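Local atomic coordinates of EvpC (Edwardsiella tarda, PDB entry 3EAA), a protein that is a secreted Hcp-family component of the type VI secretion system, forming hexameric rings that probably stack into the tube of the machine. Residues T5-D10 against L83-C88; K23-L28 against V59-D64; F30-G35 against A52-L57; W135-Q140 against G148-E153. One frame throughout, in Å; residues are numbered along the deposited sequence.

Contact 1: T5-D10 against L83-C88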
# COMPACT_ATOMS: atom_id res chain seq x y z
N THR A 5 0.27 -26.47 -13.85
CA THR A 5 -0.94 -26.06 -14.55
C THR A 5 -0.77 -25.92 -16.08
O THR A 5 0.12 -25.23 -16.56
CB THR A 5 -1.43 -24.71 -14.01
OG1 THR A 5 -1.20 -24.67 -12.60
CG2 THR A 5 -2.91 -24.52 -14.30
N TYR A 6 -1.64 -26.58 -16.83
CA TYR A 6 -1.63 -26.46 -18.29
C TYR A 6 -2.97 -25.96 -18.79
O TYR A 6 -3.99 -26.15 -18.15
CB TYR A 6 -1.32 -27.80 -18.96
CG TYR A 6 -0.15 -28.57 -18.37
CD1 TYR A 6 -0.34 -29.46 -17.33
CD2 TYR A 6 1.13 -28.41 -18.88
CE1 TYR A 6 0.73 -30.18 -16.79
CE2 TYR A 6 2.21 -29.12 -18.35
CZ TYR A 6 1.99 -30.00 -17.30
OH TYR A 6 3.04 -30.71 -16.77
N ILE A 7 -2.96 -25.35 -19.97
CA ILE A 7 -4.19 -24.80 -20.54
C ILE A 7 -4.25 -24.94 -22.06
O ILE A 7 -3.27 -24.66 -22.76
CB ILE A 7 -4.38 -23.33 -20.13
CG1 ILE A 7 -5.85 -22.94 -20.21
CG2 ILE A 7 -3.51 -22.40 -20.99
CD1 ILE A 7 -6.12 -21.52 -19.78
N LYS A 8 -5.40 -25.36 -22.58
CA LYS A 8 -5.56 -25.65 -24.00
C LYS A 8 -6.57 -24.76 -24.73
O LYS A 8 -7.67 -24.52 -24.24
CB LYS A 8 -5.94 -27.11 -24.21
CG LYS A 8 -6.53 -27.38 -25.58
CD LYS A 8 -6.75 -28.86 -25.80
CE LYS A 8 -6.94 -29.18 -27.27
NZ LYS A 8 -6.63 -30.61 -27.59
N LEU A 9 -6.16 -24.31 -25.92
CA LEU A 9 -6.98 -23.47 -26.79
C LEU A 9 -7.09 -24.12 -28.15
O LEU A 9 -6.12 -24.71 -28.65
CB LEU A 9 -6.34 -22.11 -26.98
CG LEU A 9 -6.65 -20.95 -26.03
CD1 LEU A 9 -5.49 -19.97 -26.08
CD2 LEU A 9 -7.95 -20.26 -26.42
N ASP A 10 -8.26 -24.00 -28.77
CA ASP A 10 -8.52 -24.61 -30.06
C ASP A 10 -7.69 -23.98 -31.17
O ASP A 10 -7.83 -22.79 -31.46
CB ASP A 10 -10.00 -24.53 -30.39
CG ASP A 10 -10.84 -25.36 -29.44
OD1 ASP A 10 -10.43 -26.51 -29.17
OD2 ASP A 10 -11.89 -24.87 -28.98
N LEU A 83 -11.86 -23.55 -23.96
CA LEU A 83 -10.62 -23.44 -23.21
C LEU A 83 -10.65 -24.47 -22.08
O LEU A 83 -11.57 -24.49 -21.27
CB LEU A 83 -10.48 -22.04 -22.63
CG LEU A 83 -9.22 -21.86 -21.80
CD1 LEU A 83 -8.03 -21.69 -22.72
CD2 LEU A 83 -9.36 -20.68 -20.86
N GLU A 84 -9.63 -25.32 -22.03
CA GLU A 84 -9.53 -26.33 -21.00
C GLU A 84 -8.40 -26.01 -20.04
O GLU A 84 -7.25 -25.97 -20.43
CB GLU A 84 -9.26 -27.71 -21.61
CG GLU A 84 -10.44 -28.32 -22.33
CD GLU A 84 -10.02 -29.43 -23.28
OE1 GLU A 84 -9.39 -30.42 -22.83
OE2 GLU A 84 -10.32 -29.32 -24.49
N LEU A 85 -8.72 -25.79 -18.78
CA LEU A 85 -7.68 -25.65 -17.78
C LEU A 85 -7.46 -26.96 -17.02
O LEU A 85 -8.41 -27.72 -16.76
CB LEU A 85 -8.01 -24.52 -16.80
CG LEU A 85 -6.77 -23.98 -16.09
CD1 LEU A 85 -6.92 -22.51 -15.77
CD2 LEU A 85 -6.46 -24.80 -14.84
N GLU A 86 -6.21 -27.23 -16.68
CA GLU A 86 -5.86 -28.51 -16.09
C GLU A 86 -4.67 -28.42 -15.14
O GLU A 86 -3.56 -28.08 -15.55
CB GLU A 86 -5.58 -29.51 -17.21
CG GLU A 86 -5.85 -30.94 -16.86
CD GLU A 86 -6.00 -31.81 -18.09
OE1 GLU A 86 -6.79 -31.44 -18.99
OE2 GLU A 86 -5.34 -32.87 -18.15
N ILE A 87 -4.90 -28.73 -13.87
CA ILE A 87 -3.84 -28.75 -12.89
C ILE A 87 -3.53 -30.20 -12.56
O ILE A 87 -4.43 -30.98 -12.22
CB ILE A 87 -4.22 -27.97 -11.62
CG1 ILE A 87 -4.97 -26.69 -11.97
CG2 ILE A 87 -2.98 -27.62 -10.82
CD1 ILE A 87 -6.45 -26.87 -12.13
N CYS A 88 -2.26 -30.56 -12.66
CA CYS A 88 -1.85 -31.96 -12.56
C CYS A 88 -0.82 -32.16 -11.45
O CYS A 88 0.10 -31.37 -11.32
CB CYS A 88 -1.26 -32.44 -13.89
SG CYS A 88 -2.27 -32.09 -15.35
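Glu86 O is gripped from two sources on the strand opposite: Tyr6 N donates a nearly straight hydrogen bond (2.8 Å, 175° at the hydrogen), and the CA-H of Thr5 makes a weaker contact with the same oxygen. Tyr6 and Glu86 are thus one hydrogen-bonded pair of an antiparallel sheet, completed by Glu86 N to Tyr6 O. Two residues on, Lys8 and Glu84 form the next such pair, in which Lys8 N reaches Glu84 O at 2.9 Å. The sheet is one side of the β-barrel of the Hcp fold, with 25-27 and 96-102 as the flanking strands.

Thr5, Ile7, Leu83, Leu85 and Ile87 share the face turned to the other sheet of the barrel, where Leu57 packs on Ile7, Leu83 and Leu85, and Val59 on Ile7. Ile7 CD1 lies against both methyls of Leu83, 3.5 Å from CD1 and from CD2. Its CG1 is anti to the backbone N (chi1 -156°), which carries the branch toward that neighbour. Nearby, Thr5 CG2 meets Leu85 CD2 at 3.6 Å and also touches Ile87 CG1.

The other face mixes an aromatic contact with charged chains. Cys88 SG sits at the edge of the Tyr6 ring, 4.9 Å from its centroid and 79° off the normal, a sulfur-aromatic contact, while the ring also stacks with His21. Lys8 and Glu84 run side by side, pointing the same way. No salt bridge closes between them: Lys8 CD passes 3.8 Å from Glu84 OE2, but Lys8 NZ stays 5.0 Å from that oxygen.

Contact 2: K23-L28 against V59-D64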
# COMPACT_ATOMS: atom_id res chain seq x y z
N LYS A 23 2.32 -29.76 -26.55
CA LYS A 23 2.07 -28.47 -27.20
C LYS A 23 1.00 -27.61 -26.50
O LYS A 23 0.59 -26.57 -27.02
CB LYS A 23 1.74 -28.67 -28.69
CG LYS A 23 2.95 -29.05 -29.54
CD LYS A 23 2.56 -29.67 -30.89
CE LYS A 23 2.60 -28.65 -32.03
NZ LYS A 23 2.72 -29.31 -33.37
N TRP A 24 0.56 -28.05 -25.33
CA TRP A 24 -0.30 -27.23 -24.49
C TRP A 24 0.47 -26.00 -24.05
O TRP A 24 1.68 -25.95 -24.20
CB TRP A 24 -0.69 -28.01 -23.24
CG TRP A 24 -1.81 -28.94 -23.44
CD1 TRP A 24 -1.89 -29.94 -24.35
CD2 TRP A 24 -3.02 -28.99 -22.68
NE1 TRP A 24 -3.08 -30.60 -24.22
CE2 TRP A 24 -3.79 -30.04 -23.20
CE3 TRP A 24 -3.53 -28.24 -21.61
CZ2 TRP A 24 -5.05 -30.36 -22.70
CZ3 TRP A 24 -4.78 -28.56 -21.11
CH2 TRP A 24 -5.52 -29.61 -21.65
N ILE A 25 -0.24 -25.03 -23.47
CA ILE A 25 0.41 -23.86 -22.91
C ILE A 25 0.69 -24.06 -21.42
O ILE A 25 -0.23 -24.27 -20.64
CB ILE A 25 -0.45 -22.59 -23.06
CG1 ILE A 25 -0.58 -22.16 -24.52
CG2 ILE A 25 0.11 -21.46 -22.21
CD1 ILE A 25 -1.69 -22.89 -25.27
N GLU A 26 1.96 -23.97 -21.04
CA GLU A 26 2.36 -24.06 -19.64
C GLU A 26 2.02 -22.78 -18.89
O GLU A 26 2.39 -21.68 -19.31
CB GLU A 26 3.86 -24.39 -19.52
CG GLU A 26 4.24 -25.81 -19.95
CD GLU A 26 5.70 -26.15 -19.69
OE1 GLU A 26 6.50 -25.20 -19.50
OE2 GLU A 26 6.06 -27.35 -19.67
N VAL A 27 1.31 -22.92 -17.77
CA VAL A 27 0.88 -21.74 -17.01
C VAL A 27 1.26 -21.84 -15.54
O VAL A 27 1.28 -22.93 -14.97
CB VAL A 27 -0.64 -21.47 -17.16
CG1 VAL A 27 -1.41 -22.76 -17.28
CG2 VAL A 27 -1.16 -20.64 -16.00
N LEU A 28 1.56 -20.69 -14.95
CA LEU A 28 1.90 -20.60 -13.54
C LEU A 28 0.67 -20.48 -12.64
O LEU A 28 0.34 -21.41 -11.89
CB LEU A 28 2.81 -19.41 -13.32
CG LEU A 28 3.85 -19.42 -14.43
CD1 LEU A 28 4.70 -18.16 -14.40
CD2 LEU A 28 4.70 -20.68 -14.29
N VAL A 59 -4.82 -15.74 -16.35
CA VAL A 59 -3.71 -16.65 -16.52
C VAL A 59 -2.38 -15.92 -16.43
O VAL A 59 -2.26 -14.79 -16.87
CB VAL A 59 -3.85 -17.45 -17.82
CG1 VAL A 59 -2.49 -17.87 -18.35
CG2 VAL A 59 -4.73 -18.64 -17.57
N THR A 60 -1.39 -16.57 -15.84
CA THR A 60 -0.03 -16.07 -15.87
C THR A 60 0.90 -17.10 -16.50
O THR A 60 0.79 -18.29 -16.23
CB THR A 60 0.47 -15.69 -14.46
OG1 THR A 60 -0.43 -14.75 -13.87
CG2 THR A 60 1.84 -15.06 -14.53
N LYS A 61 1.80 -16.63 -17.36
CA LYS A 61 2.72 -17.52 -18.04
C LYS A 61 3.85 -16.74 -18.71
O LYS A 61 3.78 -15.52 -18.80
CB LYS A 61 1.98 -18.39 -19.07
CG LYS A 61 0.90 -17.66 -19.84
CD LYS A 61 1.44 -16.96 -21.07
CE LYS A 61 1.33 -17.84 -22.31
NZ LYS A 61 1.90 -17.16 -23.52
N TRP A 62 4.88 -17.45 -19.17
CA TRP A 62 5.99 -16.82 -19.86
C TRP A 62 5.58 -16.55 -21.28
O TRP A 62 4.49 -16.92 -21.70
CB TRP A 62 7.22 -17.74 -19.89
CG TRP A 62 7.73 -18.11 -18.53
CD1 TRP A 62 7.98 -19.38 -18.06
CD2 TRP A 62 8.04 -17.22 -17.46
NE1 TRP A 62 8.43 -19.32 -16.77
CE2 TRP A 62 8.48 -18.01 -16.37
CE3 TRP A 62 8.00 -15.83 -17.31
CZ2 TRP A 62 8.86 -17.46 -15.15
CZ3 TRP A 62 8.38 -15.29 -16.09
CH2 TRP A 62 8.81 -16.10 -15.03
N MSE A 63 6.46 -15.89 -22.02
CA MSE A 63 6.29 -15.80 -23.45
C MSE A 63 6.56 -17.16 -24.05
O MSE A 63 7.51 -17.85 -23.68
CB MSE A 63 7.27 -14.81 -24.05
CG MSE A 63 6.69 -13.43 -24.29
SE MSE A 63 7.66 -12.45 -25.67
CE MSE A 63 6.33 -11.06 -26.00
N ASP A 64 5.72 -17.54 -24.99
CA ASP A 64 6.01 -18.74 -25.74
C ASP A 64 5.56 -18.54 -27.18
O ASP A 64 5.55 -17.42 -27.69
CB ASP A 64 5.32 -19.94 -25.11
CG ASP A 64 3.98 -19.60 -24.55
OD1 ASP A 64 3.21 -18.95 -25.28
OD2 ASP A 64 3.70 -19.97 -23.39
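Val27 and Lys61 bring their CA atoms to 4.7 Å where two strands of different sheets meet at a steep angle. Strand 25-27 edges the seven-stranded sheet and 59-62 belongs to the four-stranded one; their directions differ by 111°, so no regular pairing develops. One backbone hydrogen bond joins them, from Leu28 N to Thr60 O at 2.8 Å. Here, in the Hcp β-barrel, an edge strand of one sheet crosses a strand of the other.

Around that bond the aliphatic groups fit in. Val27 CG2 is anti to the backbone N and lies over Thr60 O, and it meets Val59 CG1 at 3.9 Å, the two valines crossing at about a right angle. Leu28 CD1 rests over one face of the Trp62 indole, 4.2 Å above the plane and offset toward the rim, with CE2 the ring atom it meets.

Farther along, Lys61 CG stands between its own backbone N and carbonyl carbon (chi1 40°), and the chain bends twice more beyond it. The second of these bends (chi3 93°) sets CE against Ile25 CG2 at 3.8 Å, and Glu26 O lies against Lys61 CB. NZ forms a salt bridge to Asp64 OD1 at 2.8 Å, approaching from above the carboxylate plane, and another to Glu124. Asp64 OD1 also accepts from Ala66 N. With two carboxylates around a buried amine, Lys61 is probably held protonated, and the cluster links it to the turn before helix 67-76 and to strand 123-129.

Contact 3: F30-G35 against A52-L57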
# COMPACT_ATOMS: atom_id res chain seq x y z
N PHE A 30 -3.60 -19.21 -12.04
CA PHE A 30 -4.85 -19.02 -12.76
C PHE A 30 -5.81 -17.99 -12.16
O PHE A 30 -6.30 -17.12 -12.89
CB PHE A 30 -5.56 -20.35 -13.00
CG PHE A 30 -5.77 -21.18 -11.76
CD1 PHE A 30 -4.81 -22.08 -11.37
CD2 PHE A 30 -6.92 -21.07 -11.02
CE1 PHE A 30 -4.98 -22.85 -10.26
CE2 PHE A 30 -7.11 -21.84 -9.89
CZ PHE A 30 -6.13 -22.74 -9.51
N ALA A 31 -6.10 -18.09 -10.87
CA ALA A 31 -7.05 -17.16 -10.25
C ALA A 31 -8.39 -17.10 -10.98
O ALA A 31 -8.47 -16.75 -12.15
CB ALA A 31 -6.46 -15.78 -10.12
N TRP A 32 -9.46 -17.41 -10.26
CA TRP A 32 -10.80 -17.48 -10.84
C TRP A 32 -11.81 -17.44 -9.72
O TRP A 32 -11.54 -17.87 -8.60
CB TRP A 32 -10.99 -18.78 -11.62
CG TRP A 32 -12.42 -19.02 -11.99
CD1 TRP A 32 -13.05 -18.59 -13.12
CD2 TRP A 32 -13.41 -19.74 -11.24
NE1 TRP A 32 -14.36 -19.00 -13.12
CE2 TRP A 32 -14.60 -19.70 -11.97
CE3 TRP A 32 -13.39 -20.41 -10.01
CZ2 TRP A 32 -15.78 -20.31 -11.53
CZ3 TRP A 32 -14.56 -21.01 -9.57
CH2 TRP A 32 -15.73 -20.96 -10.33
N GLY A 33 -13.00 -16.93 -10.01
CA GLY A 33 -13.97 -16.71 -8.97
C GLY A 33 -15.40 -16.62 -9.43
O GLY A 33 -15.70 -16.28 -10.59
N ALA A 34 -16.30 -16.93 -8.51
CA ALA A 34 -17.71 -16.83 -8.77
C ALA A 34 -18.39 -16.55 -7.44
O ALA A 34 -17.77 -16.66 -6.39
CB ALA A 34 -18.23 -18.11 -9.37
N GLY A 35 -19.66 -16.18 -7.50
CA GLY A 35 -20.41 -15.92 -6.29
C GLY A 35 -21.60 -15.07 -6.64
O GLY A 35 -21.62 -14.42 -7.68
N ALA A 52 -26.55 -14.54 -10.14
CA ALA A 52 -25.31 -15.26 -10.18
C ALA A 52 -24.19 -14.63 -10.90
O ALA A 52 -24.34 -14.19 -11.98
CB ALA A 52 -25.55 -16.51 -10.78
N MSE A 53 -23.02 -14.64 -10.33
CA MSE A 53 -21.96 -14.24 -11.15
C MSE A 53 -20.62 -14.74 -11.07
O MSE A 53 -20.16 -15.08 -10.05
CB MSE A 53 -21.98 -12.80 -11.41
CG MSE A 53 -21.23 -12.44 -12.65
SE MSE A 53 -22.40 -11.14 -14.14
CE MSE A 53 -20.51 -12.25 -14.82
N MSE A 54 -19.97 -14.66 -12.22
CA MSE A 54 -18.68 -15.23 -12.47
C MSE A 54 -17.63 -14.28 -12.95
O MSE A 54 -17.90 -13.30 -13.57
CB MSE A 54 -18.81 -16.45 -13.35
CG MSE A 54 -19.94 -17.26 -13.07
SE MSE A 54 -20.35 -18.67 -14.80
CE MSE A 54 -19.01 -19.34 -13.11
N SER A 55 -16.40 -14.61 -12.64
CA SER A 55 -15.25 -13.81 -13.01
C SER A 55 -14.40 -14.24 -14.16
O SER A 55 -14.42 -15.35 -14.54
CB SER A 55 -14.38 -13.47 -11.82
OG SER A 55 -13.32 -14.32 -11.68
N VAL A 56 -13.65 -13.34 -14.74
CA VAL A 56 -12.74 -13.76 -15.79
C VAL A 56 -11.72 -14.69 -15.16
O VAL A 56 -11.56 -14.71 -13.93
CB VAL A 56 -12.05 -12.54 -16.41
CG1 VAL A 56 -11.21 -12.96 -17.58
CG2 VAL A 56 -13.09 -11.53 -16.84
N LEU A 57 -11.04 -15.47 -15.99
CA LEU A 57 -9.93 -16.29 -15.53
C LEU A 57 -8.67 -15.53 -15.85
O LEU A 57 -8.51 -15.02 -16.95
CB LEU A 57 -9.91 -17.63 -16.26
CG LEU A 57 -8.64 -18.46 -16.07
CD1 LEU A 57 -8.72 -19.29 -14.81
CD2 LEU A 57 -8.42 -19.36 -17.27
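Leu57 CD1 fills the hollow between Phe30 and Trp32, touching Phe30 CB at 3.8 Å and Trp32 CB at 3.9 Å. Leu83 and Leu85 of the facing sheet pack on the same leucine.

Toward the other end, Ala34 and Met54 are a non-hydrogen-bonded antiparallel pair. The selenomethionine end, as modelled, lies beside both Ala34 CB and the edge of the indole at Trp32 CZ2, but its geometry is distorted and the place of Met54 CE is doubtful.

Between these two packed groups Ser55 N binds Gly33 O at 2.7 Å. Past Met54, Gly35 and Met53 form a hydrogen-bonded pair, with Gly35 N reaching Met53 O at 2.8 Å. Ser55 OG donates to Val56 O and takes only a weak bond from Gly33 N.

Trp32, Gly33 and Ala34 also pair with a strand of the third subunit, so the barrel sheet runs on into the neighbouring chain. Tyr130 OH bonds both Trp32 NE1 and Ser55 O, which gives these polar atoms a partner just where regular strand pairing gives way to the weak serine bond.

Contact 4: W135-Q140 against G148-E153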
# COMPACT_ATOMS: atom_id res chain seq x y z
N TRP A 135 -16.40 -27.43 -13.31
CA TRP A 135 -15.33 -27.60 -12.31
C TRP A 135 -14.55 -28.92 -12.42
O TRP A 135 -13.40 -28.91 -12.84
CB TRP A 135 -15.82 -27.44 -10.87
CG TRP A 135 -17.08 -26.68 -10.66
CD1 TRP A 135 -18.14 -27.06 -9.90
CD2 TRP A 135 -17.42 -25.40 -11.21
NE1 TRP A 135 -19.12 -26.10 -9.93
CE2 TRP A 135 -18.70 -25.07 -10.73
CE3 TRP A 135 -16.76 -24.50 -12.04
CZ2 TRP A 135 -19.35 -23.88 -11.07
CZ3 TRP A 135 -17.41 -23.31 -12.38
CH2 TRP A 135 -18.68 -23.02 -11.89
N GLU A 136 -15.16 -30.02 -11.99
CA GLU A 136 -14.47 -31.32 -11.96
C GLU A 136 -13.22 -31.34 -11.09
O GLU A 136 -12.23 -30.65 -11.36
CB GLU A 136 -14.09 -31.79 -13.36
CG GLU A 136 -15.23 -32.04 -14.31
CD GLU A 136 -14.78 -32.77 -15.55
OE1 GLU A 136 -13.68 -33.35 -15.52
OE2 GLU A 136 -15.52 -32.77 -16.56
N TYR A 137 -13.27 -32.16 -10.05
CA TYR A 137 -12.15 -32.36 -9.14
C TYR A 137 -11.93 -33.85 -8.94
O TYR A 137 -12.86 -34.65 -9.05
CB TYR A 137 -12.48 -31.72 -7.79
CG TYR A 137 -11.49 -32.05 -6.68
CD1 TYR A 137 -10.34 -31.30 -6.52
CD2 TYR A 137 -11.73 -33.10 -5.80
CE1 TYR A 137 -9.44 -31.58 -5.51
CE2 TYR A 137 -10.83 -33.39 -4.78
CZ TYR A 137 -9.69 -32.62 -4.64
OH TYR A 137 -8.77 -32.88 -3.64
N VAL A 138 -10.69 -34.23 -8.63
CA VAL A 138 -10.37 -35.62 -8.35
C VAL A 138 -9.45 -35.72 -7.14
O VAL A 138 -8.35 -35.15 -7.16
CB VAL A 138 -9.67 -36.29 -9.56
CG1 VAL A 138 -9.16 -37.66 -9.19
CG2 VAL A 138 -10.62 -36.39 -10.74
N PRO A 139 -9.89 -36.43 -6.09
CA PRO A 139 -9.09 -36.75 -4.90
C PRO A 139 -7.89 -37.63 -5.25
O PRO A 139 -7.79 -38.12 -6.38
CB PRO A 139 -10.07 -37.55 -4.04
CG PRO A 139 -11.10 -38.01 -4.99
CD PRO A 139 -11.28 -36.86 -5.91
N GLN A 140 -7.00 -37.84 -4.29
CA GLN A 140 -5.82 -38.68 -4.50
C GLN A 140 -5.61 -39.62 -3.30
O GLN A 140 -5.61 -39.18 -2.15
CB GLN A 140 -4.58 -37.82 -4.74
CG GLN A 140 -3.36 -38.57 -5.27
CD GLN A 140 -2.15 -37.66 -5.49
OE1 GLN A 140 -1.34 -37.87 -6.40
NE2 GLN A 140 -2.01 -36.64 -4.64
N GLY A 148 -12.06 -41.62 -6.88
CA GLY A 148 -13.20 -41.30 -7.71
C GLY A 148 -13.27 -39.83 -8.07
O GLY A 148 -12.87 -38.97 -7.30
N LYS A 149 -13.78 -39.53 -9.26
CA LYS A 149 -13.93 -38.15 -9.69
C LYS A 149 -15.18 -37.50 -9.11
O LYS A 149 -16.23 -38.14 -9.02
CB LYS A 149 -13.96 -38.04 -11.22
CG LYS A 149 -14.00 -36.61 -11.71
CD LYS A 149 -14.09 -36.53 -13.23
CE LYS A 149 -12.74 -36.74 -13.90
NZ LYS A 149 -12.84 -36.49 -15.36
N ILE A 150 -15.07 -36.23 -8.72
CA ILE A 150 -16.17 -35.55 -8.05
C ILE A 150 -17.07 -34.78 -9.02
O ILE A 150 -16.70 -33.71 -9.51
CB ILE A 150 -15.68 -34.62 -6.93
CG1 ILE A 150 -14.84 -35.40 -5.92
CG2 ILE A 150 -16.87 -33.95 -6.24
CD1 ILE A 150 -15.42 -36.75 -5.54
N GLY A 151 -18.25 -35.36 -9.24
CA GLY A 151 -19.27 -34.90 -10.19
C GLY A 151 -18.98 -33.57 -10.88
O GLY A 151 -19.08 -32.51 -10.26
N PRO A 152 -18.61 -33.64 -12.16
CA PRO A 152 -18.44 -32.48 -13.05
C PRO A 152 -19.67 -31.58 -13.05
O PRO A 152 -20.72 -31.93 -13.59
CB PRO A 152 -18.29 -33.12 -14.43
CG PRO A 152 -18.80 -34.56 -14.24
CD PRO A 152 -18.33 -34.89 -12.87
N GLU A 153 -19.54 -30.41 -12.44
CA GLU A 153 -20.64 -29.46 -12.42
C GLU A 153 -20.17 -28.13 -13.00
O GLU A 153 -19.00 -27.99 -13.36
CB GLU A 153 -21.19 -29.29 -11.01
CG GLU A 153 -22.05 -30.46 -10.56
CD GLU A 153 -22.01 -30.68 -9.07
OE1 GLU A 153 -22.33 -29.74 -8.31
OE2 GLU A 153 -21.67 -31.81 -8.65
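Tyr137 O accepts the main backbone hydrogen bond here, a nearly straight one from Ile150 N (2.7 Å, 170° at the hydrogen). The two irregular segments run in roughly opposite directions, as the two arms of one long excursion, but no extended β-pairing forms between them.

The charged contact is the salt bridge of Lys149 NZ to Glu136 OE1, at 3.3 Å. The ammonium approaches from above the carboxylate plane, 45° out of it. A bend at chi3 (-80°) sets Lys149 CE beside both Val138 CG2 and Glu136 OE1. Glu136 OE2 has a long, weak ion pair with Lys101.

Apolar packing fills the rest. Lys149 CG meets Val138 CG2 at 3.5 Å, so the aliphatic part of the lysine covers the valine before its charged end goes to the glutamate. Pro152 CB lies against Glu136 CG. Ile150 CG1 touches the Tyr137 ring at its edge, in plane, with CD2 at 3.9 Å, and also meets Pro139 CD at 3.8 Å. Glu153 CB rests beside Trp135 CD1.

These arms link strand 132-134 to strand 154-156, neighbours in the seven-stranded sheet. Beside them lies helix 67-76 of the third subunit, whose Ser72 bonds both Trp135 NE1 and Glu153 OE1, while its Lys69 forms a salt bridge to Glu153.

How the contacts relate
Contact 1 is the most buried of the four, a regular antiparallel pairing inside the seven-stranded sheet. Contact 2 uses its neighbouring strand, 25-27, bonded to 4-9 through Thr5 O and Val27 N, and brings it against strand 52-62, where one backbone bond stands beside a buried charge cluster. Contact 3 holds the other half of strand 52-62; its Leu57 packs on Leu83, Leu85 and Ile7 of contact 1, so apolar side chains join the two sheets. Contact 4 lies farthest out, an irregular and more exposed pair of arms with a salt bridge. Trp32 and Trp135 connect contacts 3 and 4, both of which touch the third subunit.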